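Local structure of trans-4-hydroxy-L-proline dehydratase (Clostridioides difficile 70-100-2010, 6VXC) at residues Y188-D194 with P269-P273; N216-L221 with K554-R560; V290-I296 with M539-M544; C459-E463 with T546-D550. The protein uses a glycyl radical to dehydrate trans-4-hydroxy-L-proline to (S)-1-pyrroline-5-carboxylate, a step in the anaerobic breakdown of 4-hydroxyproline. All blocks are in the same frame, centred on the assembly; numbering follows the deposited sequence.

Contact 3 is wholly buried and contact 4 largely so, while contacts 1 and 2 are partly open to solvent. One run of chain, 539-560, supplies the second segment of contacts 2, 3 and 4. Helix ends recur with different chemistry: loop carbonyls meet the start of helix 192-205 in contact 1, whereas a buried glutamate meets the start of helix 542-546 in contact 3. Contacts 2 and 4 rely on salt bridges plus a backbone N-H, contact 2 on a helix flank and contact 4 between two loops. Phe192 of contact 1 packs on Leu543, Thr546 and Ile547, and Asp557 of contact 2 bonds to Cys541 N of contact 3.

Contact 1 of 4, residues Y188-D194 with P269-P273; sequences YKKGFLD and PAHKP
Asp194 OD2 has two partners: Gly191 N of its own helix turn, 3.0 Å away, and a water that donates to it and accepts from Lys272 N across the contact. Gly191 sits at the N-cap, and Asp194 three residues on supplies the carboxylate, so this is one half of a capping box; glycine has no side chain to return the other half. The next two N-H groups go to the 269-273 loop. Phe192 N reaches Pro269 O at 3.0 Å, nearly straight at 171° and in the carbonyl plane, while Leu193 N meets a lone pair of Ala270 O, also at 3.0 Å. The two backbones come very close here, with Gly191 CA 3.5 Å from His271 C, an approach that the lack of a side chain on Gly191 permits. Side chains pack around these bonds. Phe192 turns a ring edge to the loop, CD2 lying 3.4 Å from Pro269 O and also touching Pro269 CB. With CG anti to the carbonyl carbon (chi1 -68°), Leu193 carries CD1 against Ala270 CB and obliquely to the imidazole of His271, 3.7 Å from NE2. At the other end Pro273 CG rests on Tyr188 CA, 3.7 Å away, at the edge of a tyrosine ring that stacks with His308. Met231 and Val232 of helix 214-248 cover the Phe192-Leu193 side. Carbonyls of a loop ahead of helix 276-293 thus take the N-H groups of the first turn of helix 192-205: helix N-terminal capping by a distant piece of chain.

Contact 2 of 4, residues N216-L221 with K554-R560; sequences NKKADL and KGKDYQR
Asp220 and Arg560 come at each other from opposite directions: Asp220 CG lies anti to its carbonyl carbon (chi1 -81°), and Arg560, with CG tucked between N and the carbonyl carbon (chi1 69°), then runs extended to NE. The guanidinium meets the aspartate side-on, NE and NH2 both 2.9 Å from Asp220 OD2. NE is received by the syn lone pair of Asp220 OD2, whereas NH2 arrives from above the carboxylate plane. A third donor, Asp557 N, also reaches Asp220 OD2 at 2.9 Å from well out of that plane, so one oxygen takes three N-H groups, which would favour the ionised form. The other oxygen, Asp220 OD1, accepts from a water at 2.6 Å. Lys556 CG lies 3.7 Å above one face of the guanidinium, over its centre. Asp557 is fixed in turn: its OD2 closes an Asx turn with Gln559 N and accepts from Cys541 N. Beside the salt bridge, Gly555 ends helix 551-554 as the C-prime residue of a Schellman motif, and its carbonyl O lies 3.2 Å from Lys217 CA. Lys217 CD passes 3.2 Å from Lys554 O before NZ turns off to Asp211 and Asp213. Leu221 closes over Gly555 CA and packs on Ile199 and Leu203 of helix 192-205, so the opening turns of helix 214-248 lie between that helix and the loop leading from helix 551-554 to strand 565-573.

Contact 3 of 4, residues V290-I296 with M539-M544; sequences VTTELNI and MPCPLM
Glu293 lays its carboxylate against Leu543, CD 3.6 Å from Leu543 CB, and spans two successive backbone N-H groups. OE2 takes Leu543 N at 2.8 Å and OE1 takes Met544 N at 3.1 Å, both with an angle of 155° and both on the syn side of the carboxylate. An extended chain (chi1 171°, CG anti to the backbone N) carries the group straight across from the last turn of helix 276-293. Since Cys541 is the N-cap of helix 542-546, these are N-H groups of its first turn: helix N-terminal capping by a carboxylate from far away in sequence, and the helix start would be expected to stabilise the charge in this buried place. Apolar groups close in around it. Cys541 CB lies 3.4 Å from Glu293 OE1, and Leu294 CD1 sits over Cys541 CB and 3.6 Å from Met539 O. Met544, bent at chi2 and chi3, brings CE round to Val290 CB at 3.6 Å and on to Ile296 CD1. Leu543 CD2 meets Val290 CG1 at 4.0 Å, the two side chains at about a right angle, while Ala227 and Met231 of helix 214-248 also pack on Leu543.

Contact 4 of 4, residues C459-E463 with T546-D550; sequences CFGKE and TIVDD
Gly461 O points at the 546-550 loop and accepts from Asp549 N at 2.9 Å, the donor tilted a little from the carbonyl plane. The carbonyl belongs to a type II beta turn spanning 459-462: Lys462 N returns to Cys459 O at 3.0 Å, and Gly461 takes the positive phi (76°) common for glycine at the third position. This turn joins strand 456-458, which carries Glu456, the likely proton acceptor, to strand 463-472. Val548 CA adds a CA-H...O contact to the same carbonyl oxygen, and Val548 CG1 lies 3.8 Å from Gly461 O, so apolar surface flanks the bond. Both loops also make backbone hydrogen bonds at the beginning of strand 565-573, Lys462 with Tyr565 and Asp549 with Arg564 just ahead of it. Asp549 holds two successive residues of the turn, Gly461 through its backbone N and Lys462 through its carboxylate in a salt bridge. Lys462 and Asp549 run side by side, pointing the same way, with Lys462 CG 3.8 Å from Asp549 CB. Only at its end does the lysine bend: chi4 of 45° turns NZ to Asp549 OD2, 3.1 Å away, and the ammonium meets that oxygen nearly in line with its C-O bond.

Contact 1 of 4, residues Y188-D194 with P269-P273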
loop_
_atom_site.group_PDB
_atom_site.type_symbol
_atom_site.label_atom_id
_atom_site.label_comp_id
_atom_site.label_asym_id
_atom_site.label_seq_id
_atom_site.Cartn_x
_atom_site.Cartn_y
_atom_site.Cartn_z
ATOM N N TYR A 188 15.515 17.207 -1.678
ATOM C CA TYR A 188 16.584 17.600 -0.767
ATOM C C TYR A 188 17.707 18.346 -1.474
ATOM O O TYR A 188 18.536 18.968 -0.800
ATOM C CB TYR A 188 17.151 16.370 -0.030
ATOM C CG TYR A 188 16.044 15.496 0.501
ATOM C CD1 TYR A 188 15.235 15.924 1.547
ATOM C CD2 TYR A 188 15.777 14.260 -0.076
ATOM C CE1 TYR A 188 14.207 15.156 2.008
ATOM C CE2 TYR A 188 14.744 13.480 0.377
ATOM C CZ TYR A 188 13.961 13.930 1.418
ATOM O OH TYR A 188 12.929 13.175 1.884
ATOM N N LYS A 189 17.729 18.326 -2.806
ATOM C CA LYS A 189 18.735 19.015 -3.589
ATOM C C LYS A 189 18.196 20.241 -4.316
ATOM O O LYS A 189 18.991 21.086 -4.732
ATOM C CB LYS A 189 19.367 18.052 -4.619
ATOM C CG LYS A 189 20.011 16.834 -3.989
ATOM C CD LYS A 189 20.558 15.826 -5.001
ATOM C CE LYS A 189 19.484 15.258 -5.906
ATOM N NZ LYS A 189 20.001 14.092 -6.701
ATOM N N LYS A 190 16.878 20.369 -4.448
ATOM C CA LYS A 190 16.250 21.474 -5.163
ATOM C C LYS A 190 14.993 21.894 -4.425
ATOM O O LYS A 190 14.306 21.064 -3.829
ATOM C CB LYS A 190 15.882 21.108 -6.614
ATOM C CG LYS A 190 17.080 20.900 -7.513
ATOM C CD LYS A 190 16.681 20.501 -8.932
ATOM C CE LYS A 190 17.872 20.613 -9.879
ATOM N NZ LYS A 190 17.608 19.992 -11.189
ATOM N N GLY A 191 14.707 23.199 -4.459
ATOM C CA GLY A 191 13.404 23.701 -4.088
ATOM C C GLY A 191 12.519 23.796 -5.316
ATOM O O GLY A 191 12.939 23.503 -6.429
ATOM N N PHE A 192 11.266 24.200 -5.098
ATOM C CA PHE A 192 10.342 24.294 -6.218
ATOM C C PHE A 192 10.586 25.514 -7.098
ATOM O O PHE A 192 10.170 25.508 -8.265
ATOM C CB PHE A 192 8.904 24.245 -5.706
ATOM C CG PHE A 192 8.486 22.855 -5.333
ATOM C CD1 PHE A 192 7.980 21.990 -6.292
ATOM C CD2 PHE A 192 8.661 22.387 -4.036
ATOM C CE1 PHE A 192 7.627 20.676 -5.958
ATOM C CE2 PHE A 192 8.308 21.076 -3.695
ATOM C CZ PHE A 192 7.794 20.224 -4.652
ATOM N N LEU A 193 11.276 26.539 -6.589
ATOM C CA LEU A 193 11.746 27.599 -7.470
ATOM C C LEU A 193 12.816 27.081 -8.417
ATOM O O LEU A 193 12.852 27.481 -9.584
ATOM C CB LEU A 193 12.282 28.780 -6.663
ATOM C CG LEU A 193 11.245 29.546 -5.872
ATOM C CD1 LEU A 193 11.948 30.552 -4.988
ATOM C CD2 LEU A 193 10.258 30.233 -6.819
ATOM N N ASP A 194 13.697 26.196 -7.931
ATOM C CA ASP A 194 14.690 25.566 -8.805
ATOM C C ASP A 194 14.023 24.721 -9.886
ATOM O O ASP A 194 14.424 24.748 -11.056
ATOM C CB ASP A 194 15.634 24.673 -8.003
ATOM C CG ASP A 194 16.494 25.434 -7.023
ATOM O OD1 ASP A 194 16.953 26.551 -7.353
ATOM O OD2 ASP A 194 16.721 24.889 -5.918
ATOM N N PRO A 269 8.799 25.180 1.049
ATOM C CA PRO A 269 9.365 24.421 -0.077
ATOM C C PRO A 269 9.937 25.222 -1.246
ATOM O O PRO A 269 10.384 24.613 -2.214
ATOM C CB PRO A 269 8.174 23.583 -0.554
ATOM C CG PRO A 269 6.948 24.258 -0.047
ATOM C CD PRO A 269 7.334 25.307 0.962
ATOM N N ALA A 270 9.962 26.551 -1.139
ATOM C CA ALA A 270 10.428 27.380 -2.250
ATOM C C ALA A 270 11.885 27.098 -2.585
ATOM O O ALA A 270 12.256 27.049 -3.762
ATOM C CB ALA A 270 10.224 28.861 -1.930
ATOM N N HIS A 271 12.722 26.903 -1.563
ATOM C CA HIS A 271 14.150 26.665 -1.732
ATOM C C HIS A 271 14.525 25.288 -1.192
ATOM O O HIS A 271 13.802 24.701 -0.389
ATOM C CB HIS A 271 14.983 27.724 -1.008
ATOM C CG HIS A 271 14.615 29.126 -1.364
ATOM N ND1 HIS A 271 13.720 29.869 -0.628
ATOM C CD2 HIS A 271 14.995 29.912 -2.396
ATOM C CE1 HIS A 271 13.588 31.065 -1.173
ATOM N NE2 HIS A 271 14.347 31.116 -2.251
ATOM N N LYS A 272 15.679 24.795 -1.621
ATOM C CA LYS A 272 16.141 23.505 -1.140
ATOM C C LYS A 272 16.377 23.578 0.369
ATOM O O LYS A 272 16.737 24.632 0.903
ATOM C CB LYS A 272 17.424 23.064 -1.849
ATOM C CG LYS A 272 18.718 23.733 -1.398
ATOM C CD LYS A 272 19.943 23.026 -1.994
ATOM C CE LYS A 272 21.245 23.805 -1.778
ATOM N NZ LYS A 272 21.408 24.942 -2.725
ATOM N N PRO A 273 16.131 22.486 1.087
ATOM C CA PRO A 273 16.368 22.496 2.537
ATOM C C PRO A 273 17.851 22.646 2.843
ATOM O O PRO A 273 18.703 22.113 2.137
ATOM C CB PRO A 273 15.831 21.131 2.993
ATOM C CG PRO A 273 15.956 20.270 1.784
ATOM C CD PRO A 273 15.666 21.174 0.604
HETATM O O HOH W 1 17.122 26.323 -3.719
#

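Contact 2 of 4, residues N216-L221 with K554-R560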
loop_
_atom_site.group_PDB
_atom_site.type_symbol
_atom_site.label_atom_id
_atom_site.label_comp_id
_atom_site.label_asym_id
_atom_site.label_seq_id
_atom_site.Cartn_x
_atom_site.Cartn_y
_atom_site.Cartn_z
ATOM N N ASN A 216 2.025 18.590 -26.691
ATOM C CA ASN A 216 1.721 17.818 -25.490
ATOM C C ASN A 216 2.750 18.073 -24.402
ATOM O O ASN A 216 2.410 18.141 -23.222
ATOM C CB ASN A 216 1.661 16.322 -25.814
ATOM C CG ASN A 216 0.575 15.986 -26.823
ATOM O OD1 ASN A 216 -0.508 16.565 -26.818
ATOM N ND2 ASN A 216 0.873 15.046 -27.697
ATOM N N LYS A 217 4.020 18.198 -24.782
ATOM C CA LYS A 217 5.048 18.515 -23.799
ATOM C C LYS A 217 4.785 19.867 -23.151
ATOM O O LYS A 217 4.899 20.010 -21.925
ATOM C CB LYS A 217 6.423 18.506 -24.456
ATOM C CG LYS A 217 6.828 17.178 -25.095
ATOM C CD LYS A 217 8.318 16.994 -24.974
ATOM C CE LYS A 217 9.006 16.614 -26.260
ATOM N NZ LYS A 217 8.652 15.317 -26.854
ATOM N N LYS A 218 4.412 20.865 -23.962
ATOM C CA LYS A 218 4.176 22.210 -23.445
ATOM C C LYS A 218 3.043 22.232 -22.430
ATOM O O LYS A 218 3.158 22.871 -21.380
ATOM C CB LYS A 218 3.870 23.170 -24.597
ATOM C CG LYS A 218 3.783 24.633 -24.190
ATOM C CD LYS A 218 3.264 25.503 -25.340
ATOM C CE LYS A 218 3.149 26.969 -24.953
ATOM N NZ LYS A 218 4.496 27.605 -24.936
ATOM N N ALA A 219 1.936 21.540 -22.732
ATOM C CA ALA A 219 0.799 21.500 -21.818
ATOM C C ALA A 219 1.196 20.887 -20.473
ATOM O O ALA A 219 0.855 21.424 -19.411
ATOM C CB ALA A 219 -0.354 20.723 -22.462
ATOM N N ASP A 220 1.934 19.771 -20.498
ATOM C CA ASP A 220 2.379 19.147 -19.246
ATOM C C ASP A 220 3.385 20.026 -18.498
ATOM O O ASP A 220 3.306 20.155 -17.281
ATOM C CB ASP A 220 3.009 17.776 -19.520
ATOM C CG ASP A 220 1.981 16.654 -19.699
ATOM O OD1 ASP A 220 0.790 16.850 -19.369
ATOM O OD2 ASP A 220 2.387 15.564 -20.168
ATOM N N LEU A 221 4.342 20.628 -19.210
ATOM C CA LEU A 221 5.350 21.470 -18.563
ATOM C C LEU A 221 4.725 22.744 -17.992
ATOM O O LEU A 221 5.077 23.174 -16.889
ATOM C CB LEU A 221 6.456 21.806 -19.568
ATOM C CG LEU A 221 7.362 20.622 -19.917
ATOM C CD1 LEU A 221 8.075 20.837 -21.223
ATOM C CD2 LEU A 221 8.387 20.365 -18.807
ATOM N N LYS A 554 11.533 14.658 -20.010
ATOM C CA LYS A 554 10.703 14.130 -21.089
ATOM C C LYS A 554 9.608 15.092 -21.518
ATOM O O LYS A 554 9.068 14.941 -22.618
ATOM C CB LYS A 554 10.022 12.826 -20.667
ATOM C CG LYS A 554 10.907 11.605 -20.521
ATOM C CD LYS A 554 10.039 10.433 -20.113
ATOM C CE LYS A 554 10.798 9.132 -20.006
ATOM N NZ LYS A 554 9.843 8.017 -19.677
ATOM N N GLY A 555 9.282 16.075 -20.689
ATOM C CA GLY A 555 8.090 16.869 -20.873
ATOM C C GLY A 555 6.838 16.021 -20.897
ATOM O O GLY A 555 5.979 16.189 -21.766
ATOM N N LYS A 556 6.711 15.126 -19.917
ATOM C CA LYS A 556 5.643 14.138 -19.893
ATOM C C LYS A 556 5.187 13.895 -18.460
ATOM O O LYS A 556 6.004 13.615 -17.572
ATOM C CB LYS A 556 6.095 12.828 -20.538
ATOM C CG LYS A 556 4.969 11.816 -20.660
ATOM C CD LYS A 556 5.448 10.483 -21.203
ATOM C CE LYS A 556 5.748 10.544 -22.686
ATOM N NZ LYS A 556 5.882 9.157 -23.239
ATOM N N ASP A 557 3.880 14.012 -18.250
ATOM C CA ASP A 557 3.297 13.883 -16.925
ATOM C C ASP A 557 3.504 12.467 -16.365
ATOM O O ASP A 557 3.490 11.468 -17.093
ATOM C CB ASP A 557 1.811 14.221 -16.988
ATOM C CG ASP A 557 1.173 14.310 -15.619
ATOM O OD1 ASP A 557 1.346 15.345 -14.948
ATOM O OD2 ASP A 557 0.526 13.325 -15.203
ATOM N N TYR A 558 3.673 12.393 -15.045
ATOM C CA TYR A 558 3.855 11.108 -14.368
ATOM C C TYR A 558 2.715 10.144 -14.669
ATOM O O TYR A 558 2.939 8.939 -14.826
ATOM C CB TYR A 558 3.989 11.350 -12.859
ATOM C CG TYR A 558 4.007 10.116 -11.985
ATOM C CD1 TYR A 558 5.184 9.443 -11.724
ATOM C CD2 TYR A 558 2.845 9.669 -11.365
ATOM C CE1 TYR A 558 5.201 8.323 -10.902
ATOM C CE2 TYR A 558 2.852 8.563 -10.551
ATOM C CZ TYR A 558 4.023 7.895 -10.323
ATOM O OH TYR A 558 3.990 6.798 -9.507
ATOM N N GLN A 559 1.487 10.653 -14.773
ATOM C CA GLN A 559 0.336 9.786 -14.995
ATOM C C GLN A 559 0.243 9.261 -16.424
ATOM O O GLN A 559 -0.642 8.458 -16.705
ATOM C CB GLN A 559 -0.958 10.510 -14.628
ATOM C CG GLN A 559 -2.028 9.627 -13.986
ATOM C CD GLN A 559 -1.777 9.376 -12.501
ATOM O OE1 GLN A 559 -0.970 8.528 -12.132
ATOM N NE2 GLN A 559 -2.474 10.123 -11.644
ATOM N N ARG A 560 1.125 9.658 -17.335
ATOM C CA ARG A 560 1.056 9.069 -18.666
ATOM C C ARG A 560 2.419 8.593 -19.151
ATOM O O ARG A 560 2.648 8.505 -20.357
ATOM C CB ARG A 560 0.421 10.025 -19.680
ATOM C CG ARG A 560 1.226 11.263 -20.059
ATOM C CD ARG A 560 0.453 12.141 -21.069
ATOM N NE ARG A 560 1.235 13.298 -21.496
ATOM C CZ ARG A 560 2.065 13.307 -22.534
ATOM N NH1 ARG A 560 2.225 12.217 -23.271
ATOM N NH2 ARG A 560 2.732 14.413 -22.841
HETATM O O HOH W 2 -0.839 14.775 -19.409
HETATM O O HOH W 3 1.425 17.625 -16.140
#

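Contact 3 of 4, residues V290-I296 with M539-M544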
loop_
_atom_site.group_PDB
_atom_site.type_symbol
_atom_site.label_atom_id
_atom_site.label_comp_id
_atom_site.label_asym_id
_atom_site.label_seq_id
_atom_site.Cartn_x
_atom_site.Cartn_y
_atom_site.Cartn_z
ATOM N N VAL A 290 1.086 16.180 -2.587
ATOM C CA VAL A 290 0.722 15.138 -3.554
ATOM C C VAL A 290 -0.516 14.384 -3.105
ATOM O O VAL A 290 -1.277 13.877 -3.940
ATOM C CB VAL A 290 1.900 14.189 -3.831
ATOM C CG1 VAL A 290 3.058 14.965 -4.480
ATOM C CG2 VAL A 290 2.341 13.443 -2.539
ATOM N N THR A 291 -0.762 14.302 -1.801
ATOM C CA THR A 291 -1.950 13.591 -1.347
ATOM C C THR A 291 -3.191 14.470 -1.308
ATOM O O THR A 291 -4.281 13.955 -1.058
ATOM C CB THR A 291 -1.724 12.937 0.034
ATOM O OG1 THR A 291 -1.480 13.940 1.018
ATOM C CG2 THR A 291 -0.550 11.959 -0.024
ATOM N N THR A 292 -3.065 15.777 -1.514
ATOM C CA THR A 292 -4.250 16.582 -1.767
ATOM C C THR A 292 -4.432 16.925 -3.239
ATOM O O THR A 292 -5.541 17.277 -3.632
ATOM C CB THR A 292 -4.255 17.870 -0.916
ATOM O OG1 THR A 292 -3.064 18.625 -1.133
ATOM C CG2 THR A 292 -4.441 17.553 0.571
ATOM N N GLU A 293 -3.381 16.823 -4.053
ATOM C CA GLU A 293 -3.539 16.858 -5.505
ATOM C C GLU A 293 -4.506 15.767 -5.977
ATOM O O GLU A 293 -5.430 16.034 -6.750
ATOM C CB GLU A 293 -2.163 16.705 -6.171
ATOM C CG GLU A 293 -2.196 16.512 -7.681
ATOM C CD GLU A 293 -0.805 16.560 -8.363
ATOM O OE1 GLU A 293 0.098 15.767 -8.003
ATOM O OE2 GLU A 293 -0.631 17.396 -9.290
ATOM N N LEU A 294 -4.312 14.537 -5.503
ATOM C CA LEU A 294 -5.167 13.404 -5.829
ATOM C C LEU A 294 -5.200 12.461 -4.635
ATOM O O LEU A 294 -4.280 12.446 -3.822
ATOM C CB LEU A 294 -4.660 12.653 -7.062
ATOM C CG LEU A 294 -4.817 13.350 -8.414
ATOM C CD1 LEU A 294 -3.912 12.689 -9.442
ATOM C CD2 LEU A 294 -6.282 13.373 -8.863
ATOM N N ASN A 295 -6.250 11.638 -4.565
ATOM C CA ASN A 295 -6.373 10.607 -3.524
ATOM C C ASN A 295 -5.578 9.372 -3.946
ATOM O O ASN A 295 -6.131 8.355 -4.374
ATOM C CB ASN A 295 -7.832 10.246 -3.278
ATOM C CG ASN A 295 -7.984 9.169 -2.214
ATOM O OD1 ASN A 295 -7.028 8.850 -1.505
ATOM N ND2 ASN A 295 -9.199 8.639 -2.061
ATOM N N ILE A 296 -4.248 9.447 -3.792
ATOM C CA ILE A 296 -3.354 8.419 -4.330
ATOM C C ILE A 296 -3.241 7.239 -3.367
ATOM O O ILE A 296 -3.241 7.409 -2.151
ATOM C CB ILE A 296 -1.967 9.017 -4.653
ATOM C CG1 ILE A 296 -1.450 9.848 -3.468
ATOM C CG2 ILE A 296 -2.024 9.822 -5.937
ATOM C CD1 ILE A 296 -0.084 10.441 -3.676
ATOM N N MET A 539 -6.692 12.350 -14.859
ATOM C CA MET A 539 -6.023 12.496 -13.567
ATOM C C MET A 539 -4.551 12.857 -13.713
ATOM O O MET A 539 -3.717 12.285 -13.002
ATOM C CB MET A 539 -6.100 11.205 -12.755
ATOM C CG MET A 539 -7.454 10.779 -12.272
ATOM S SD MET A 539 -7.212 9.248 -11.333
ATOM C CE MET A 539 -8.778 8.428 -11.585
ATOM N N PRO A 540 -4.170 13.759 -14.614
ATOM C CA PRO A 540 -2.763 14.151 -14.657
ATOM C C PRO A 540 -2.385 14.750 -13.318
ATOM O O PRO A 540 -3.216 15.305 -12.606
ATOM C CB PRO A 540 -2.707 15.185 -15.787
ATOM C CG PRO A 540 -4.080 15.742 -15.853
ATOM C CD PRO A 540 -4.998 14.595 -15.503
ATOM N N CYS A 541 -1.135 14.570 -12.935
ATOM C CA CYS A 541 -0.666 15.018 -11.625
ATOM C C CYS A 541 0.586 15.858 -11.813
ATOM O O CYS A 541 1.702 15.382 -11.591
ATOM C CB CYS A 541 -0.438 13.823 -10.689
ATOM S SG CYS A 541 0.473 12.439 -11.448
ATOM N N PRO A 542 0.434 17.126 -12.216
ATOM C CA PRO A 542 1.625 17.967 -12.441
ATOM C C PRO A 542 2.501 18.116 -11.209
ATOM O O PRO A 542 3.726 18.183 -11.354
ATOM C CB PRO A 542 1.049 19.328 -12.865
ATOM C CG PRO A 542 -0.404 19.121 -13.067
ATOM C CD PRO A 542 -0.826 17.856 -12.388
ATOM N N LEU A 543 1.939 18.168 -10.002
ATOM C CA LEU A 543 2.821 18.295 -8.843
ATOM C C LEU A 543 3.703 17.057 -8.706
ATOM O O LEU A 543 4.930 17.164 -8.679
ATOM C CB LEU A 543 2.026 18.548 -7.556
ATOM C CG LEU A 543 2.880 18.616 -6.277
ATOM C CD1 LEU A 543 3.914 19.753 -6.381
ATOM C CD2 LEU A 543 2.024 18.804 -5.003
ATOM N N MET A 544 3.109 15.862 -8.700
ATOM C CA MET A 544 3.943 14.665 -8.595
ATOM C C MET A 544 4.993 14.618 -9.704
ATOM O O MET A 544 6.138 14.213 -9.468
ATOM C CB MET A 544 3.083 13.399 -8.616
ATOM C CG MET A 544 3.892 12.101 -8.488
ATOM S SD MET A 544 4.546 11.864 -6.810
ATOM C CE MET A 544 3.017 11.506 -5.956
#

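Contact 4 of 4, residues C459-E463 with T546-D550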
loop_
_atom_site.group_PDB
_atom_site.type_symbol
_atom_site.label_atom_id
_atom_site.label_comp_id
_atom_site.label_asym_id
_atom_site.label_seq_id
_atom_site.Cartn_x
_atom_site.Cartn_y
_atom_site.Cartn_z
ATOM N N CYS A 459 11.504 1.465 -7.740
ATOM C CA CYS A 459 12.663 2.340 -7.812
ATOM C C CYS A 459 12.231 3.754 -7.401
ATOM O O CYS A 459 11.700 4.524 -8.212
ATOM C CB CYS A 459 13.283 2.291 -9.200
ATOM S SG CYS A 459 14.789 3.276 -9.281
ATOM N N PHE A 460 12.485 4.087 -6.133
ATOM C CA PHE A 460 11.926 5.276 -5.479
ATOM C C PHE A 460 12.275 6.556 -6.224
ATOM O O PHE A 460 13.438 6.818 -6.510
ATOM C CB PHE A 460 12.452 5.365 -4.038
ATOM C CG PHE A 460 12.033 4.223 -3.150
ATOM C CD1 PHE A 460 11.002 3.367 -3.517
ATOM C CD2 PHE A 460 12.677 4.014 -1.929
ATOM C CE1 PHE A 460 10.609 2.320 -2.681
ATOM C CE2 PHE A 460 12.292 2.977 -1.093
ATOM C CZ PHE A 460 11.261 2.133 -1.463
ATOM N N GLY A 461 11.267 7.359 -6.526
ATOM C CA GLY A 461 11.473 8.613 -7.227
ATOM C C GLY A 461 11.744 8.503 -8.714
ATOM O O GLY A 461 11.979 9.528 -9.353
ATOM N N LYS A 462 11.738 7.300 -9.291
ATOM C CA LYS A 462 12.040 7.155 -10.711
ATOM C C LYS A 462 11.067 6.219 -11.432
ATOM O O LYS A 462 11.305 5.878 -12.597
ATOM C CB LYS A 462 13.459 6.636 -10.909
ATOM C CG LYS A 462 14.579 7.494 -10.344
ATOM C CD LYS A 462 15.900 6.742 -10.432
ATOM C CE LYS A 462 17.114 7.667 -10.301
ATOM N NZ LYS A 462 16.945 8.638 -9.210
ATOM N N GLU A 463 9.990 5.787 -10.781
ATOM C CA GLU A 463 9.152 4.734 -11.329
ATOM C C GLU A 463 7.697 5.018 -11.014
ATOM O O GLU A 463 7.362 5.467 -9.917
ATOM C CB GLU A 463 9.557 3.344 -10.766
ATOM C CG GLU A 463 8.725 2.198 -11.314
ATOM C CD GLU A 463 9.220 0.820 -10.886
ATOM O OE1 GLU A 463 10.064 0.735 -9.960
ATOM O OE2 GLU A 463 8.764 -0.183 -11.482
ATOM N N THR A 546 6.725 16.911 -11.008
ATOM C CA THR A 546 7.893 17.768 -10.813
ATOM C C THR A 546 9.009 17.074 -10.045
ATOM O O THR A 546 10.166 17.477 -10.173
ATOM C CB THR A 546 7.523 19.061 -10.075
ATOM O OG1 THR A 546 7.065 18.744 -8.750
ATOM C CG2 THR A 546 6.441 19.873 -10.844
ATOM N N ILE A 547 8.707 16.031 -9.272
ATOM C CA ILE A 547 9.706 15.429 -8.403
ATOM C C ILE A 547 10.022 13.981 -8.778
ATOM O O ILE A 547 10.669 13.287 -8.008
ATOM C CB ILE A 547 9.285 15.519 -6.924
ATOM C CG1 ILE A 547 7.945 14.818 -6.732
ATOM C CG2 ILE A 547 9.280 16.981 -6.450
ATOM C CD1 ILE A 547 7.549 14.624 -5.283
ATOM N N VAL A 548 9.550 13.534 -9.913
ATOM C CA VAL A 548 9.796 12.203 -10.344
ATOM C C VAL A 548 10.634 12.143 -11.609
ATOM O O VAL A 548 10.244 12.655 -12.638
ATOM C CB VAL A 548 8.497 11.417 -10.595
ATOM C CG1 VAL A 548 8.808 10.137 -11.328
ATOM C CG2 VAL A 548 7.695 11.182 -9.353
ATOM N N ASP A 549 11.759 11.468 -11.508
ATOM C CA ASP A 549 12.609 11.275 -12.637
ATOM C C ASP A 549 11.979 10.629 -13.839
ATOM O O ASP A 549 11.472 9.558 -13.847
ATOM C CB ASP A 549 13.922 10.603 -12.351
ATOM C CG ASP A 549 14.885 11.487 -11.628
ATOM O OD1 ASP A 549 14.809 12.678 -11.755
ATOM O OD2 ASP A 549 15.715 10.946 -10.964
ATOM N N ASP A 550 12.302 11.507 -14.746
ATOM C CA ASP A 550 12.251 11.912 -16.073
ATOM C C ASP A 550 11.101 12.779 -16.524
ATOM O O ASP A 550 11.145 13.180 -17.628
ATOM C CB ASP A 550 13.068 11.120 -17.090
ATOM C CG ASP A 550 14.220 10.351 -16.476
ATOM O OD1 ASP A 550 14.918 10.837 -15.625
ATOM O OD2 ASP A 550 14.386 9.231 -16.862
#